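Local coordinates for protein putative oxidoreductase molybdopterin-binding subunit (Sulfolobus tokodaii, PDB 4ZOH) that probably serves as the large, molybdenum-bearing subunit of an oxidoreductase of the xanthine dehydrogenase and aldehyde oxidase family, holding the metal through a pterin cytosine dinucleotide, at residues I46-E51 with P79-I84; G307-I312 with Y341-I346; I414-P419 with T486-G491. One frame throughout, in Å; residues are numbered along the deposited sequence.

How the contacts relate
Three buried contacts, in series along the chain, sample different parts of the subunit. Contact 1 (46-51 with 79-84) belongs to the a/b hammerhead domain. Contact 2 (307-312 with 341-346) lies in the first molybdopterin-binding domain, on the opposite side of the chain's centre from contact 1, their centres about 49 Å apart. Contact 3 (414-419 with 486-491), in the second molybdopterin-binding domain, is the one whose residues grip the pterin cytosine dinucleotide. It is about 10 Å from contact 2 at the nearest atoms, and helices 288-304 and 336-353 bridge that gap: I414 packs on both. Contact 1 is about 28 Å from each of the others at the nearest atoms.

Contact 1: residues I46-E51 with P79-I84; sequences IKVKKE and PIAIVI
I80 meets both I46 and V48, and with A81 it forms the whole second side of this contact between strands 44-48 and 79-85. The short strand segments run nearly parallel, 7° apart, with their axes 8.1 Å from each other at the closest approach, so side chains fill the gap. At I80 the branch methyl does the touching: its CG2 lies 4.0 Å from CD1 of I46, and the two isoleucines cross obliquely. I46 holds CG1 between its backbone N and carbonyl carbon (chi1 45°), a torsion that directs the ethyl arm and its CD1 at I80. The carbonyl of I80 takes part, since its O is 3.6 Å from CG2 of V48. The next residue, A81, brings its CB to within 4.0 Å of CG1 of V48; that methyl stands anti to the backbone N (chi1 -166°), and the two branches of V48 thus divide between neighbouring residues. Consecutive residues can both serve this contact because I80 and A81 form a classic beta bulge opposite V37 of strand 32-38. V100 and Y102 of strand 100-104 pack on I80, and Y102 also on I46. The contact is thus a small apolar seam within the hammerhead region, between the three-stranded sheet of 44-48 and the larger mixed sheet of 79-85, held by van der Waals packing, mostly of methyl groups, with one methyl set on a backbone carbonyl.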
loop_
_atom_site.group_PDB
_atom_site.type_symbol
_atom_site.label_atom_id
_atom_site.label_comp_id
_atom_site.label_asym_id
_atom_site.label_seq_id
_atom_site.Cartn_x
_atom_site.Cartn_y
_atom_site.Cartn_z
ATOM N N ILE A 46 -20.897 -6.828 -32.540
ATOM C CA ILE A 46 -19.438 -6.825 -32.382
ATOM C C ILE A 46 -18.790 -8.218 -32.310
ATOM O O ILE A 46 -19.352 -9.131 -31.701
ATOM C CB ILE A 46 -19.005 -6.005 -31.110
ATOM C CG1 ILE A 46 -19.880 -6.358 -29.903
ATOM C CG2 ILE A 46 -18.974 -4.483 -31.415
ATOM C CD1 ILE A 46 -19.132 -6.283 -28.564
ATOM N N LYS A 47 -17.591 -8.314 -32.865
ATOM C CA LYS A 47 -16.674 -9.464 -32.654
ATOM C C LYS A 47 -15.349 -8.882 -32.338
ATOM O O LYS A 47 -14.861 -7.983 -33.046
ATOM C CB LYS A 47 -16.489 -10.359 -33.901
ATOM C CG LYS A 47 -17.450 -11.525 -33.975
ATOM C CD LYS A 47 -16.980 -12.594 -34.970
ATOM C CE LYS A 47 -16.327 -13.784 -34.244
ATOM N NZ LYS A 47 -15.503 -14.666 -35.131
ATOM N N VAL A 48 -14.794 -9.373 -31.252
ATOM C CA VAL A 48 -13.521 -8.904 -30.797
ATOM C C VAL A 48 -12.620 -10.103 -30.725
ATOM O O VAL A 48 -12.976 -11.088 -30.101
ATOM C CB VAL A 48 -13.573 -8.287 -29.373
ATOM C CG1 VAL A 48 -12.304 -7.528 -29.156
ATOM C CG2 VAL A 48 -14.769 -7.383 -29.172
ATOM N N LYS A 49 -11.458 -10.009 -31.361
ATOM C CA LYS A 49 -10.486 -11.077 -31.295
ATOM C C LYS A 49 -9.782 -11.072 -29.913
ATOM O O LYS A 49 -9.023 -10.107 -29.584
ATOM C CB LYS A 49 -9.447 -10.904 -32.390
ATOM C CG LYS A 49 -8.651 -12.174 -32.537
ATOM C CD LYS A 49 -7.699 -12.087 -33.702
ATOM C CE LYS A 49 -7.002 -13.420 -33.879
ATOM N NZ LYS A 49 -5.587 -13.142 -34.186
ATOM N N LYS A 50 -10.067 -12.119 -29.119
ATOM C CA LYS A 50 -9.374 -12.390 -27.839
ATOM C C LYS A 50 -7.941 -12.758 -28.206
ATOM O O LYS A 50 -7.721 -13.514 -29.163
ATOM C CB LYS A 50 -10.111 -13.460 -27.021
ATOM C CG LYS A 50 -9.493 -13.897 -25.697
ATOM C CD LYS A 50 -10.556 -14.668 -24.911
ATOM C CE LYS A 50 -10.001 -15.485 -23.747
ATOM N NZ LYS A 50 -9.575 -14.640 -22.603
ATOM N N GLU A 51 -6.992 -12.125 -27.507
ATOM C CA GLU A 51 -5.526 -12.173 -27.802
ATOM C C GLU A 51 -4.742 -11.945 -26.515
ATOM O O GLU A 51 -5.335 -11.658 -25.481
ATOM C CB GLU A 51 -5.124 -11.169 -28.863
ATOM C CG GLU A 51 -5.728 -11.482 -30.217
ATOM C CD GLU A 51 -4.961 -10.846 -31.356
ATOM O OE1 GLU A 51 -5.543 -10.026 -32.100
ATOM O OE2 GLU A 51 -3.764 -11.163 -31.508
ATOM N N PRO A 79 -17.871 -0.094 -22.918
ATOM C CA PRO A 79 -16.766 -1.071 -22.970
ATOM C C PRO A 79 -17.116 -2.365 -23.782
ATOM O O PRO A 79 -18.181 -3.039 -23.557
ATOM C CB PRO A 79 -16.517 -1.414 -21.479
ATOM C CG PRO A 79 -17.225 -0.380 -20.685
ATOM C CD PRO A 79 -18.391 0.101 -21.537
ATOM N N ILE A 80 -16.226 -2.662 -24.710
ATOM C CA ILE A 80 -16.369 -3.840 -25.575
ATOM C C ILE A 80 -15.186 -4.815 -25.472
ATOM O O ILE A 80 -15.279 -5.971 -25.920
ATOM C CB ILE A 80 -16.689 -3.425 -27.054
ATOM C CG1 ILE A 80 -15.601 -2.532 -27.627
ATOM C CG2 ILE A 80 -18.058 -2.766 -27.056
ATOM C CD1 ILE A 80 -15.712 -2.278 -29.135
ATOM N N ALA A 81 -14.103 -4.362 -24.840
ATOM C CA ALA A 81 -12.897 -5.170 -24.649
ATOM C C ALA A 81 -12.074 -4.574 -23.501
ATOM O O ALA A 81 -12.225 -3.360 -23.189
ATOM C CB ALA A 81 -12.056 -5.158 -25.934
ATOM N N ILE A 82 -11.193 -5.390 -22.913
ATOM C CA ILE A 82 -10.336 -4.964 -21.774
ATOM C C ILE A 82 -8.894 -5.331 -22.113
ATOM O O ILE A 82 -8.641 -6.497 -22.460
ATOM C CB ILE A 82 -10.687 -5.637 -20.442
ATOM C CG1 ILE A 82 -12.176 -5.654 -20.153
ATOM C CG2 ILE A 82 -9.912 -4.957 -19.319
ATOM C CD1 ILE A 82 -12.866 -6.962 -20.432
ATOM N N VAL A 83 -7.967 -4.361 -22.071
ATOM C CA VAL A 83 -6.607 -4.687 -22.260
ATOM C C VAL A 83 -5.885 -4.581 -20.916
ATOM O O VAL A 83 -6.285 -3.741 -20.041
ATOM C CB VAL A 83 -5.908 -3.875 -23.333
ATOM C CG1 VAL A 83 -6.719 -3.895 -24.672
ATOM C CG2 VAL A 83 -5.578 -2.447 -22.913
ATOM N N ILE A 84 -4.821 -5.406 -20.769
ATOM C CA ILE A 84 -3.935 -5.406 -19.570
ATOM C C ILE A 84 -2.464 -5.231 -19.959
ATOM O O ILE A 84 -1.966 -5.881 -20.897
ATOM C CB ILE A 84 -4.156 -6.644 -18.696
ATOM C CG1 ILE A 84 -5.672 -6.901 -18.584
ATOM C CG2 ILE A 84 -3.418 -6.492 -17.334
ATOM C CD1 ILE A 84 -6.208 -7.550 -17.336
#

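Contact 2: residues G307-I312 with Y341-I346; sequences GIYKII and YFIERI
Y309 joins the loop 307-312 to helix 336-353 by both a polar and an apolar contact. The polar one is a hydrogen bond from its hydroxyl OH to OE2 of E344, 2.6 Å long, received on the syn lone pair of the carboxylate. Ring and carboxylate are nearly coplanar, 12° apart, and OE2 lies at the ring edge. E344 reaches this place because its chain bends at chi2 (-63°), bringing its carboxylate back to the loop. A water adds a second link: it accepts from N of I308 at 3.0 Å and donates to the same OE2 of E344 at 3.1 Å. The other carboxylate oxygen, OE1, is taken by R362 in a salt bridge and by N of S410, so both oxygens of this buried acid have partners, and its negative charge is probably stabilised.

The apolar part centres on I343. Its CG1, anti to the backbone N (chi1 -168°), touches the Y309 ring at the edge, 3.7 Å from CD2, while the two side chains slide past each other in opposite directions. CG2 of the same isoleucine rests 4.0 Å from CA of G307. This glycine follows the end of a helix with positive phi, and its bare CA lets the chain pass close to I343. Within the loop, CG1 of I308 lies over one face of the Y309 ring, 3.6 Å above its plane and offset toward the rim.

The arrangement is that of a helix-to-loop junction inside a molybdopterin-binding domain: the turn leaving helix 288-304 is docked on helix 336-353 just before strand 313-321 enters its sheet, with a buried glutamate linking it to R362 and strand 405-412.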
loop_
_atom_site.group_PDB
_atom_site.type_symbol
_atom_site.label_atom_id
_atom_site.label_comp_id
_atom_site.label_asym_id
_atom_site.label_seq_id
_atom_site.Cartn_x
_atom_site.Cartn_y
_atom_site.Cartn_z
ATOM N N GLY A 307 -44.440 21.463 -6.318
ATOM C CA GLY A 307 -43.634 22.442 -5.631
ATOM C C GLY A 307 -44.237 22.844 -4.288
ATOM O O GLY A 307 -44.778 22.019 -3.545
ATOM N N ILE A 308 -44.159 24.136 -3.986
ATOM C CA ILE A 308 -44.623 24.681 -2.699
ATOM C C ILE A 308 -46.056 25.235 -2.816
ATOM O O ILE A 308 -46.504 25.908 -1.896
ATOM C CB ILE A 308 -43.667 25.835 -2.200
ATOM C CG1 ILE A 308 -43.554 26.956 -3.264
ATOM C CG2 ILE A 308 -42.301 25.271 -1.822
ATOM C CD1 ILE A 308 -43.595 28.355 -2.666
ATOM N N TYR A 309 -46.739 24.953 -3.938
ATOM C CA TYR A 309 -48.040 25.530 -4.290
ATOM C C TYR A 309 -49.328 24.762 -3.875
ATOM O O TYR A 309 -49.357 23.521 -3.716
ATOM C CB TYR A 309 -48.042 25.873 -5.754
ATOM C CG TYR A 309 -46.833 26.692 -6.077
ATOM C CD1 TYR A 309 -46.627 27.934 -5.470
ATOM C CD2 TYR A 309 -45.832 26.201 -6.901
ATOM C CE1 TYR A 309 -45.510 28.682 -5.744
ATOM C CE2 TYR A 309 -44.704 26.936 -7.184
ATOM C CZ TYR A 309 -44.529 28.170 -6.571
ATOM O OH TYR A 309 -43.426 28.952 -6.853
ATOM N N LYS A 310 -50.415 25.507 -3.716
ATOM C CA LYS A 310 -51.672 24.895 -3.272
ATOM C C LYS A 310 -52.437 24.391 -4.529
ATOM O O LYS A 310 -53.581 24.740 -4.730
ATOM C CB LYS A 310 -52.443 25.909 -2.414
ATOM C CG LYS A 310 -51.858 26.220 -1.027
ATOM C CD LYS A 310 -52.609 27.335 -0.241
ATOM C CE LYS A 310 -52.938 28.580 -1.081
ATOM N NZ LYS A 310 -53.055 29.819 -0.236
ATOM N N ILE A 311 -51.779 23.569 -5.354
ATOM C CA ILE A 311 -52.311 23.036 -6.639
ATOM C C ILE A 311 -53.594 22.203 -6.362
ATOM O O ILE A 311 -53.667 21.447 -5.367
ATOM C CB ILE A 311 -51.246 22.104 -7.362
ATOM C CG1 ILE A 311 -50.005 22.875 -7.786
ATOM C CG2 ILE A 311 -51.764 21.337 -8.574
ATOM C CD1 ILE A 311 -50.212 23.996 -8.783
ATOM N N ILE A 312 -54.593 22.295 -7.221
ATOM C CA ILE A 312 -55.821 21.541 -6.841
ATOM C C ILE A 312 -55.894 20.179 -7.535
ATOM O O ILE A 312 -56.328 19.244 -6.923
ATOM C CB ILE A 312 -57.141 22.386 -6.812
ATOM C CG1 ILE A 312 -57.574 22.825 -8.214
ATOM C CG2 ILE A 312 -57.013 23.606 -5.887
ATOM C CD1 ILE A 312 -58.687 21.946 -8.734
ATOM N N TYR A 341 -37.477 22.852 -11.291
ATOM C CA TYR A 341 -37.247 23.690 -12.445
ATOM C C TYR A 341 -38.548 23.838 -13.275
ATOM O O TYR A 341 -38.909 24.968 -13.687
ATOM C CB TYR A 341 -36.155 23.102 -13.312
ATOM C CG TYR A 341 -36.053 23.604 -14.760
ATOM C CD1 TYR A 341 -35.418 24.793 -15.075
ATOM C CD2 TYR A 341 -36.559 22.830 -15.843
ATOM C CE1 TYR A 341 -35.310 25.240 -16.415
ATOM C CE2 TYR A 341 -36.450 23.266 -17.167
ATOM C CZ TYR A 341 -35.823 24.470 -17.467
ATOM O OH TYR A 341 -35.669 24.896 -18.848
ATOM N N PHE A 342 -39.215 22.688 -13.549
ATOM C CA PHE A 342 -40.472 22.713 -14.251
ATOM C C PHE A 342 -41.533 23.594 -13.586
ATOM O O PHE A 342 -42.020 24.501 -14.268
ATOM C CB PHE A 342 -40.970 21.284 -14.591
ATOM C CG PHE A 342 -40.085 20.556 -15.631
ATOM C CD1 PHE A 342 -39.648 21.191 -16.745
ATOM C CD2 PHE A 342 -39.709 19.239 -15.437
ATOM C CE1 PHE A 342 -38.861 20.528 -17.696
ATOM C CE2 PHE A 342 -38.946 18.565 -16.369
ATOM C CZ PHE A 342 -38.489 19.205 -17.483
ATOM N N ILE A 343 -41.868 23.381 -12.305
ATOM C CA ILE A 343 -42.882 24.186 -11.679
ATOM C C ILE A 343 -42.462 25.687 -11.581
ATOM O O ILE A 343 -43.294 26.570 -11.806
ATOM C CB ILE A 343 -43.397 23.628 -10.321
ATOM C CG1 ILE A 343 -44.681 24.370 -9.874
ATOM C CG2 ILE A 343 -42.333 23.610 -9.195
ATOM C CD1 ILE A 343 -45.828 24.306 -10.892
ATOM N N GLU A 344 -41.182 25.974 -11.294
ATOM C CA GLU A 344 -40.716 27.371 -11.133
ATOM C C GLU A 344 -40.627 28.109 -12.450
ATOM O O GLU A 344 -40.905 29.320 -12.518
ATOM C CB GLU A 344 -39.422 27.451 -10.329
ATOM C CG GLU A 344 -39.544 26.936 -8.938
ATOM C CD GLU A 344 -40.530 27.793 -8.144
ATOM O OE1 GLU A 344 -40.216 29.006 -7.987
ATOM O OE2 GLU A 344 -41.616 27.250 -7.740
ATOM N N ARG A 345 -40.353 27.413 -13.534
ATOM C CA ARG A 345 -40.482 28.049 -14.817
ATOM C C ARG A 345 -41.962 28.349 -15.190
ATOM O O ARG A 345 -42.300 29.461 -15.635
ATOM C CB ARG A 345 -39.837 27.199 -15.877
ATOM C CG ARG A 345 -38.292 27.114 -15.758
ATOM C CD ARG A 345 -37.644 28.463 -16.036
ATOM N NE ARG A 345 -37.929 28.897 -17.393
ATOM C CZ ARG A 345 -38.622 29.988 -17.723
ATOM N NH1 ARG A 345 -39.056 30.833 -16.768
ATOM N NH2 ARG A 345 -38.822 30.257 -19.028
ATOM N N ILE A 346 -42.829 27.359 -15.001
ATOM C CA ILE A 346 -44.234 27.471 -15.319
ATOM C C ILE A 346 -44.783 28.701 -14.544
ATOM O O ILE A 346 -45.377 29.531 -15.168
ATOM C CB ILE A 346 -44.995 26.146 -14.967
ATOM C CG1 ILE A 346 -44.747 25.080 -16.075
ATOM C CG2 ILE A 346 -46.509 26.379 -14.817
ATOM C CD1 ILE A 346 -45.009 23.675 -15.566
HETATM O O HOH W 1 -41.787 25.100 -5.559
#

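Contact 3: residues I414-P419 with T486-G491. With MCN (pterin cytosine dinucleotide), chain D.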
loop_
_atom_site.group_PDB
_atom_site.type_symbol
_atom_site.label_atom_id
_atom_site.label_comp_id
_atom_site.label_asym_id
_atom_site.label_seq_id
_atom_site.Cartn_x
_atom_site.Cartn_y
_atom_site.Cartn_z
ATOM N N ILE A 414 -36.556 16.734 -1.067
ATOM C CA ILE A 414 -36.700 15.498 -0.256
ATOM C C ILE A 414 -35.315 14.985 0.086
ATOM O O ILE A 414 -34.483 14.920 -0.770
ATOM C CB ILE A 414 -37.603 14.425 -0.948
ATOM C CG1 ILE A 414 -37.338 14.377 -2.468
ATOM C CG2 ILE A 414 -39.084 14.764 -0.692
ATOM C CD1 ILE A 414 -37.985 13.203 -3.247
ATOM N N THR A 415 -35.078 14.608 1.335
ATOM C CA THR A 415 -33.706 14.278 1.734
ATOM C C THR A 415 -33.775 13.248 2.822
ATOM O O THR A 415 -34.864 13.020 3.363
ATOM C CB THR A 415 -32.969 15.524 2.354
ATOM O OG1 THR A 415 -33.472 15.746 3.680
ATOM C CG2 THR A 415 -33.066 16.784 1.459
ATOM N N ALA A 416 -32.603 12.670 3.170
ATOM C CA ALA A 416 -32.432 11.810 4.356
ATOM C C ALA A 416 -33.211 10.476 4.215
ATOM O O ALA A 416 -33.961 10.017 5.111
ATOM C CB ALA A 416 -32.797 12.552 5.636
ATOM N N PHE A 417 -33.026 9.871 3.069
ATOM C CA PHE A 417 -33.590 8.567 2.747
ATOM C C PHE A 417 -32.987 7.469 3.613
ATOM O O PHE A 417 -31.826 7.582 4.159
ATOM C CB PHE A 417 -33.337 8.286 1.277
ATOM C CG PHE A 417 -33.798 9.383 0.357
ATOM C CD1 PHE A 417 -35.061 9.309 -0.275
ATOM C CD2 PHE A 417 -32.987 10.528 0.119
ATOM C CE1 PHE A 417 -35.487 10.329 -1.150
ATOM C CE2 PHE A 417 -33.432 11.561 -0.737
ATOM C CZ PHE A 417 -34.689 11.450 -1.370
ATOM N N GLY A 418 -33.791 6.413 3.811
ATOM C CA GLY A 418 -33.353 5.269 4.618
ATOM C C GLY A 418 -32.452 4.342 3.813
ATOM O O GLY A 418 -31.911 4.767 2.753
ATOM N N PRO A 419 -32.359 3.060 4.225
ATOM C CA PRO A 419 -33.271 2.471 5.209
ATOM C C PRO A 419 -32.694 2.551 6.578
ATOM O O PRO A 419 -33.401 2.421 7.600
ATOM C CB PRO A 419 -33.371 0.980 4.733
ATOM C CG PRO A 419 -31.975 0.738 4.157
ATOM C CD PRO A 419 -31.763 2.013 3.353
ATOM N N THR A 486 -26.412 12.301 4.722
ATOM C CA THR A 486 -25.303 11.898 5.603
ATOM C C THR A 486 -25.312 12.552 6.974
ATOM O O THR A 486 -25.229 11.834 8.010
ATOM C CB THR A 486 -23.963 12.116 4.934
ATOM O OG1 THR A 486 -23.967 11.414 3.692
ATOM C CG2 THR A 486 -22.872 11.636 5.799
ATOM N N VAL A 487 -25.439 13.880 7.029
ATOM C CA VAL A 487 -25.387 14.473 8.384
ATOM C C VAL A 487 -26.663 14.071 9.185
ATOM O O VAL A 487 -26.623 13.859 10.398
ATOM C CB VAL A 487 -25.128 16.014 8.387
ATOM C CG1 VAL A 487 -26.412 16.774 8.064
ATOM C CG2 VAL A 487 -24.547 16.428 9.766
ATOM N N THR A 488 -27.777 13.910 8.485
ATOM C CA THR A 488 -29.043 13.622 9.171
ATOM C C THR A 488 -29.142 12.166 9.635
ATOM O O THR A 488 -29.322 11.902 10.828
ATOM C CB THR A 488 -30.200 13.988 8.239
ATOM O OG1 THR A 488 -30.044 15.343 7.911
ATOM C CG2 THR A 488 -31.589 13.851 8.940
ATOM N N ILE A 489 -29.106 11.235 8.672
ATOM C CA ILE A 489 -29.222 9.796 9.001
ATOM C C ILE A 489 -27.929 9.241 9.620
ATOM O O ILE A 489 -27.922 8.509 10.677
ATOM C CB ILE A 489 -29.614 8.986 7.744
ATOM C CG1 ILE A 489 -30.863 9.577 7.055
ATOM C CG2 ILE A 489 -29.889 7.537 8.154
ATOM C CD1 ILE A 489 -32.062 9.899 7.977
ATOM N N GLY A 490 -26.802 9.564 8.976
ATOM C CA GLY A 490 -25.532 9.117 9.516
ATOM C C GLY A 490 -25.268 9.831 10.844
ATOM O O GLY A 490 -24.714 9.243 11.774
ATOM N N GLY A 491 -25.662 11.102 10.964
ATOM C CA GLY A 491 -25.399 11.815 12.265
ATOM C C GLY A 491 -26.294 11.271 13.384
ATOM O O GLY A 491 -25.880 11.165 14.567
HETATM N N1 MCN D . -25.043 20.304 6.970
HETATM C C2 MCN D . -25.283 20.893 8.201
HETATM N N3 MCN D . -26.556 21.070 8.673
HETATM C C4 MCN D . -27.617 20.650 7.879
HETATM C C5 MCN D . -27.392 20.057 6.637
HETATM C C6 MCN D . -26.088 19.856 6.181
HETATM O O2 MCN D . -24.375 21.282 8.943
HETATM N N4 MCN D . -28.833 20.826 8.348
HETATM C "C1'" MCN D . -23.647 20.135 6.561
HETATM C C2D MCN D . -23.151 18.755 6.997
HETATM O "O2'" MCN D . -22.517 18.770 8.240
HETATM C "C3'" MCN D . -22.095 18.449 5.968
HETATM C C4D MCN D . -22.824 18.866 4.758
HETATM O O4D MCN D . -23.532 20.119 5.158
HETATM O "O3'" MCN D . -20.942 19.201 6.116
HETATM C "C5'" MCN D . -23.648 17.595 4.680
HETATM O "O5'" MCN D . -24.657 17.721 3.856
HETATM P PA MCN D . -25.874 16.647 3.776
HETATM O O1A MCN D . -26.051 15.689 4.848
HETATM O O2A MCN D . -26.956 17.624 3.409
HETATM O O3A MCN D . -25.383 15.966 2.313
HETATM P PB MCN D . -24.320 14.753 2.261
HETATM O O1B MCN D . -25.105 13.457 2.390
HETATM O O2B MCN D . -23.166 14.872 3.157
HETATM O O3B MCN D . -23.804 14.967 0.837
HETATM C C10 MCN D . -24.401 14.357 -0.341
HETATM C "C9'" MCN D . -24.631 15.391 -1.416
HETATM C "C8'" MCN D . -24.969 14.814 -2.687
HETATM S "S8'" MCN D . -26.321 13.700 -2.816
HETATM C "C7'" MCN D . -24.357 15.189 -3.845
HETATM S "S7'" MCN D . -24.857 14.595 -5.451
HETATM C "C6'" MCN D . -23.330 16.212 -3.880
HETATM C C7 MCN D . -23.379 17.074 -2.575
HETATM O "O9'" MCN D . -23.441 16.170 -1.490
HETATM N "N5'" MCN D . -21.995 15.683 -4.157
HETATM C C4A MCN D . -20.810 16.285 -3.688
HETATM N "N8'" MCN D . -22.135 17.896 -2.454
HETATM C C4B MCN D . -20.916 17.429 -2.847
HETATM N "N1'" MCN D . -19.840 18.083 -2.401
HETATM C "C2'" MCN D . -18.630 17.625 -2.712
HETATM N "N2'" MCN D . -17.590 18.279 -2.240
HETATM N "N3'" MCN D . -18.425 16.483 -3.555
HETATM C "C4'" MCN D . -19.541 15.793 -4.081
HETATM O "O4'" MCN D . -19.372 14.794 -4.838
#
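A small, mainly apolar contact packs the loop 414-419, which connects strands 405-412 and 420-427, against the first turn of helix 486-512, whose N-terminal end holds the cofactor. A416 is the loop residue that enters most closely. Its CB meets CD1 of I489 at 3.6 Å and CG2 of T488 at 3.8 Å, placing one methyl between two side chains of the helix. I489 also lies along the loop backbone: CD1 is 3.4 Å from O of A416, and CG1 is 3.6 Å from O of F417. That same F417 carbonyl oxygen accepts a hydrogen bond from NE of R485. T488 keeps CG2 anti to its backbone N (chi1 -58° for OG1), which puts the methyl on A416 while OG1 is hydrogen-bonded to OG of S667. The CB of F417 points away from the helix; its side chain packs on R336 and comes, at its nearest atom, about 8 Å from the molybdenum atom.

The preceding residues of the helix face the pyrophosphate of the pterin cytosine dinucleotide. O1B is gripped twice by T486, from N at 2.9 Å and from OG1 at 2.7 Å, while N of V487 gives O1A a nearly straight bond of 2.9 Å (169°). V487 further lays its CG1 against C6 of the cytosine ring. The phosphates therefore sit at the first backbone N-H groups of the helix, where the helix dipole would probably help to balance their charge.

Pyrophosphate binding at a helix N-terminus makes T486 and V487 part of the molybdopterin cytosine dinucleotide site, in keeping with the xanthine dehydrogenase and aldehyde oxidase family; the loop packs on the same turn, at the residues that follow them.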